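Carbohydrate binding protein (Flavobacterium johnsoniae, PDB 3HZB) binds calcium ions through this betagamma-crystallin domain, one piece of a longer, probably secreted and carbohydrate-binding protein. Local coordinates at residues 4-9 / 13-18; 50-55 / 59-64. One frame throughout, in Å; residues are numbered along the deposited sequence.

Contact 1 (4-9 / 13-18); sequences TVYKDC and GFSGGL. With CA (calcium ion), chain L.
Val-5 and Gly-16 form the central pair of a beta hairpin, the folded opening of a betagamma-crystallin Greek key. Strand 15-18 is outermost in a three-stranded sheet and runs antiparallel to strand 3-6, which lies between it and strand 40-43. Val-5 N donates to Gly-16 O and Gly-16 N donates back to Val-5 O, both at 3.0 Å and both in the carbonyl plane. A third bond, from Lys-7 N to Phe-14 O at 2.9 Å, is more bent, 138° at the hydrogen. Here the chain is already turning its corner. Phe-14 O also accepts from a water.

The sheet has two unlike faces. On one, Val-5 CG1 meets Leu-18 CD1 at 3.9 Å, the two side chains crossing at about a right angle. Ile-38 and Leu-41 pack on Val-5 as well, and Leu-31 on Leu-18. On the other face, the Tyr-6 ring passes Ser-15, with CD2 3.7 Å from Ser-15 CB, and the Gly-13 O lies at the ring's edge. Thr-4 CG2 touches the same Ser-15 CB. With CG2 of Thr-4 anti to its own backbone N, OG1 sits beside that N and bonds Gln-45 of the second subunit.

Gly-13 has positive phi, and its backbone packs against Lys-7 CB and the Asp-8 carboxylate. The corner turns the Lys-7 carbonyl onto a calcium ion, completed by Asp-37, Ser-39, Asp-77 and waters. Asp-8 acts from the second shell: its OD1 accepts a hydrogen bond of 2.7 Å from one of the calcium-bound waters.

Contact 2 (50-55 / 59-64); sequences ILYQDD and GASTVI. With CA (calcium ion), chain M.
Leu-51 packs beside Thr-62 and at a slant across Ile-64 in a second beta hairpin, which opens the Greek key motif of residues 47-86. Leu-51 CB rests 3.8 Å from Thr-62 CG2, and the two side chains point the same way. CG touches both that methyl and Ile-64 CG1. At the tip, CD1 meets Ile-64 CG1 at 3.6 Å and also touches Thr-62 CG2. CG is anti to the carbonyl carbon of Leu-51 (chi1 -49°), and chi2 of -178° extends CD1 onto Ile-64.

Beneath this side chain the backbones pair. Leu-51 N donates to Thr-62 O at 2.8 Å, nearly in line with the carbonyl. The return bond from Thr-62 N to Leu-51 O is longer, 3.2 Å, and tilted from the carbonyl plane. Gln-53 N bonds Ala-60 O at the corner.

The other face carries Ile-50, Tyr-52, Ser-61 and Val-63. Ile-50 CD1 presses on Val-63 CG2 at 3.4 Å, tighter than usual for two methyls. Ser-61 OG approaches the Tyr-52 ring obliquely, 3.0 Å from CD1. The hydroxyl of that ring bonds Arg-83.

At the corner, Gln-53 O binds a calcium ion with Asp-36, Lys-78, Ser-80 and waters. Gln-53 CG lies 3.7 Å from Ala-60 CB. The Gln-53 side chain bends at chi2 (-74°); its OE1 takes a hydrogen bond from one calcium-bound water, and NE2 bonds Thr-74 O. Asp-54 OD1 accepts from another of these waters.

Strand 60-64 is outermost in this chain's four-stranded sheet. Strand 47-52 lies between it and strand 81-86, whose Ile-82 packs on Leu-51, while Trp-75 covers Leu-51, Gln-53 and Thr-62.

Overall arrangement
Contacts 1 and 2 are two versions of one design, a hairpin whose first segment turns a corner at a calcium-binding carbonyl. They belong to different sheets, lie on opposite sides of the chain's centre and do not touch; their centres are about 16 Å apart. Both are partly buried, but more of the touching residues are exposed in contact 2. In both, one face carries aliphatic contacts and the other a tyrosine beside a serine. Contact 1 has two glycines on its second strand and meets the second subunit. Contact 2 has side chains along that strand and a larger apolar share. The calcium sites interlock: Asp-37 and Asp-77 bind the calcium of contact 1, Asp-36 and Lys-78 that of contact 2.

Contact 1 (4-9 / 13-18)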
# COMPACT_ATOMS: atom_id res chain seq x y z
N THR B 4 -2.74 7.99 4.30
CA THR B 4 -4.02 8.08 4.98
C THR B 4 -3.97 7.16 6.20
O THR B 4 -3.57 6.01 6.10
CB THR B 4 -5.18 7.66 4.06
OG1 THR B 4 -5.20 8.50 2.90
CG2 THR B 4 -6.51 7.79 4.79
N VAL B 5 -4.34 7.70 7.35
CA VAL B 5 -4.34 6.92 8.58
C VAL B 5 -5.78 6.65 8.98
O VAL B 5 -6.61 7.56 8.97
CB VAL B 5 -3.59 7.65 9.71
CG1 VAL B 5 -2.13 7.82 9.31
CG2 VAL B 5 -4.22 9.03 9.97
N TYR B 6 -6.08 5.40 9.31
CA TYR B 6 -7.44 5.03 9.66
C TYR B 6 -7.62 4.64 11.11
O TYR B 6 -6.72 4.08 11.75
CB TYR B 6 -7.93 3.87 8.79
CG TYR B 6 -7.91 4.15 7.31
CD1 TYR B 6 -6.72 4.07 6.58
CD2 TYR B 6 -9.08 4.48 6.62
CE1 TYR B 6 -6.69 4.31 5.22
CE2 TYR B 6 -9.06 4.73 5.25
CZ TYR B 6 -7.86 4.64 4.56
OH TYR B 6 -7.82 4.89 3.21
N LYS B 7 -8.81 4.92 11.62
CA LYS B 7 -9.16 4.61 13.00
C LYS B 7 -9.23 3.10 13.20
O LYS B 7 -8.77 2.60 14.20
CB LYS B 7 -10.50 5.24 13.36
CG LYS B 7 -10.91 5.06 14.83
CD LYS B 7 -12.29 5.65 15.08
CE LYS B 7 -12.66 5.59 16.56
NZ LYS B 7 -11.87 6.57 17.36
N ASP B 8 -9.80 2.38 12.24
CA ASP B 8 -9.92 0.93 12.36
C ASP B 8 -9.03 0.15 11.41
O ASP B 8 -8.46 0.70 10.47
CB ASP B 8 -11.37 0.49 12.10
CG ASP B 8 -12.34 1.07 13.10
OD1 ASP B 8 -11.92 1.40 14.22
OD2 ASP B 8 -13.54 1.18 12.76
N CYS B 9 -8.91 -1.15 11.66
CA CYS B 9 -8.12 -2.02 10.81
C CYS B 9 -8.82 -2.17 9.47
O CYS B 9 -10.00 -1.83 9.34
CB CYS B 9 -7.92 -3.38 11.50
SG CYS B 9 -6.59 -3.27 12.74
N GLY B 13 -13.14 3.26 9.17
CA GLY B 13 -13.25 4.15 10.31
C GLY B 13 -12.75 5.54 9.96
O GLY B 13 -12.24 5.75 8.86
N PHE B 14 -12.91 6.48 10.87
CA PHE B 14 -12.48 7.85 10.63
C PHE B 14 -11.05 7.89 10.09
O PHE B 14 -10.16 7.26 10.65
CB PHE B 14 -12.53 8.68 11.91
CG PHE B 14 -12.28 10.14 11.68
CD1 PHE B 14 -13.32 10.98 11.32
CD2 PHE B 14 -10.99 10.66 11.77
CE1 PHE B 14 -13.09 12.33 11.05
CE2 PHE B 14 -10.75 11.99 11.49
CZ PHE B 14 -11.80 12.83 11.13
N SER B 15 -10.84 8.64 9.01
CA SER B 15 -9.51 8.73 8.43
C SER B 15 -8.98 10.16 8.33
O SER B 15 -9.74 11.12 8.25
CB SER B 15 -9.51 8.11 7.03
OG SER B 15 -10.32 8.88 6.15
N GLY B 16 -7.66 10.27 8.33
CA GLY B 16 -7.01 11.56 8.21
C GLY B 16 -5.99 11.48 7.09
O GLY B 16 -5.25 10.50 6.99
N GLY B 17 -5.95 12.49 6.24
CA GLY B 17 -5.00 12.50 5.14
C GLY B 17 -3.76 13.29 5.50
O GLY B 17 -3.86 14.42 6.00
N LEU B 18 -2.59 12.72 5.24
CA LEU B 18 -1.33 13.38 5.55
C LEU B 18 -0.47 13.56 4.30
O LEU B 18 -0.56 12.78 3.35
CB LEU B 18 -0.52 12.56 6.57
CG LEU B 18 -1.24 11.96 7.78
CD1 LEU B 18 -0.24 11.16 8.61
CD2 LEU B 18 -1.88 13.05 8.61
CA CA L . -8.09 1.96 16.45
O HOH W 1 -7.96 8.22 11.94
O HOH W 2 -10.24 0.29 15.95
O HOH W 3 -8.44 -0.29 17.78
O HOH W 4 -9.77 3.06 18.11

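Contact 2 (50-55 / 59-64)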
# COMPACT_ATOMS: atom_id res chain seq x y z
N ILE B 50 6.79 7.66 9.49
CA ILE B 50 7.58 7.25 10.64
C ILE B 50 6.65 7.45 11.82
O ILE B 50 6.22 8.57 12.09
CB ILE B 50 8.81 8.15 10.85
CG1 ILE B 50 9.66 8.21 9.58
CG2 ILE B 50 9.60 7.64 12.04
CD1 ILE B 50 10.18 6.86 9.12
N LEU B 51 6.32 6.36 12.52
CA LEU B 51 5.42 6.45 13.66
C LEU B 51 6.20 6.61 14.95
O LEU B 51 7.30 6.06 15.09
CB LEU B 51 4.55 5.19 13.76
CG LEU B 51 3.84 4.72 12.48
CD1 LEU B 51 3.01 3.49 12.81
CD2 LEU B 51 2.96 5.82 11.93
N TYR B 52 5.64 7.35 15.90
CA TYR B 52 6.27 7.56 17.19
C TYR B 52 5.28 7.19 18.30
O TYR B 52 4.09 7.49 18.22
CB TYR B 52 6.69 9.02 17.35
CG TYR B 52 7.75 9.46 16.36
CD1 TYR B 52 9.11 9.39 16.68
CD2 TYR B 52 7.40 9.93 15.10
CE1 TYR B 52 10.09 9.77 15.76
CE2 TYR B 52 8.37 10.32 14.17
CZ TYR B 52 9.72 10.23 14.51
OH TYR B 52 10.67 10.61 13.60
N GLN B 53 5.79 6.55 19.35
CA GLN B 53 4.95 6.16 20.47
C GLN B 53 4.45 7.38 21.23
O GLN B 53 3.31 7.44 21.64
CB GLN B 53 5.72 5.25 21.43
CG GLN B 53 5.97 3.83 20.94
CD GLN B 53 4.73 2.96 20.96
OE1 GLN B 53 3.92 3.03 21.89
NE2 GLN B 53 4.59 2.10 19.96
N ASP B 54 5.31 8.38 21.41
CA ASP B 54 4.90 9.55 22.18
C ASP B 54 4.71 10.78 21.31
O ASP B 54 5.09 10.79 20.14
CB ASP B 54 5.92 9.83 23.28
CG ASP B 54 6.13 8.64 24.20
OD1 ASP B 54 5.16 7.89 24.43
OD2 ASP B 54 7.25 8.46 24.72
N ASP B 55 4.12 11.82 21.90
CA ASP B 55 3.89 13.06 21.17
C ASP B 55 5.23 13.74 20.92
O ASP B 55 6.24 13.40 21.55
CB ASP B 55 2.97 13.99 21.98
CG ASP B 55 2.48 15.19 21.19
OD1 ASP B 55 2.65 15.20 19.95
OD2 ASP B 55 1.91 16.11 21.80
N GLY B 59 9.87 8.76 22.16
CA GLY B 59 9.70 7.33 22.32
C GLY B 59 10.10 6.49 21.12
O GLY B 59 10.75 6.99 20.19
N ALA B 60 9.71 5.22 21.13
CA ALA B 60 10.03 4.30 20.05
C ALA B 60 9.43 4.72 18.71
O ALA B 60 8.44 5.45 18.66
CB ALA B 60 9.54 2.90 20.42
N SER B 61 10.04 4.25 17.62
CA SER B 61 9.58 4.57 16.28
C SER B 61 9.58 3.33 15.40
O SER B 61 10.17 2.31 15.73
CB SER B 61 10.49 5.62 15.63
OG SER B 61 10.59 6.80 16.41
N THR B 62 8.89 3.44 14.27
CA THR B 62 8.83 2.35 13.30
C THR B 62 8.47 2.99 11.97
O THR B 62 7.89 4.08 11.93
CB THR B 62 7.78 1.28 13.67
OG1 THR B 62 7.96 0.13 12.83
CG2 THR B 62 6.37 1.82 13.47
N VAL B 63 8.84 2.33 10.88
CA VAL B 63 8.55 2.86 9.55
C VAL B 63 7.47 2.05 8.86
O VAL B 63 7.50 0.82 8.86
CB VAL B 63 9.80 2.84 8.65
CG1 VAL B 63 9.48 3.45 7.29
CG2 VAL B 63 10.94 3.59 9.31
N ILE B 64 6.50 2.75 8.27
CA ILE B 64 5.44 2.09 7.53
C ILE B 64 5.67 2.57 6.10
O ILE B 64 5.37 3.72 5.77
CB ILE B 64 4.03 2.54 8.00
CG1 ILE B 64 3.92 2.40 9.53
CG2 ILE B 64 2.97 1.70 7.31
CD1 ILE B 64 4.13 0.99 10.05
CA CA M . 1.08 6.83 22.58
O HOH W 5 2.32 4.59 23.31
O HOH W 6 2.58 7.61 24.71
O HOH W 7 0.18 6.39 25.21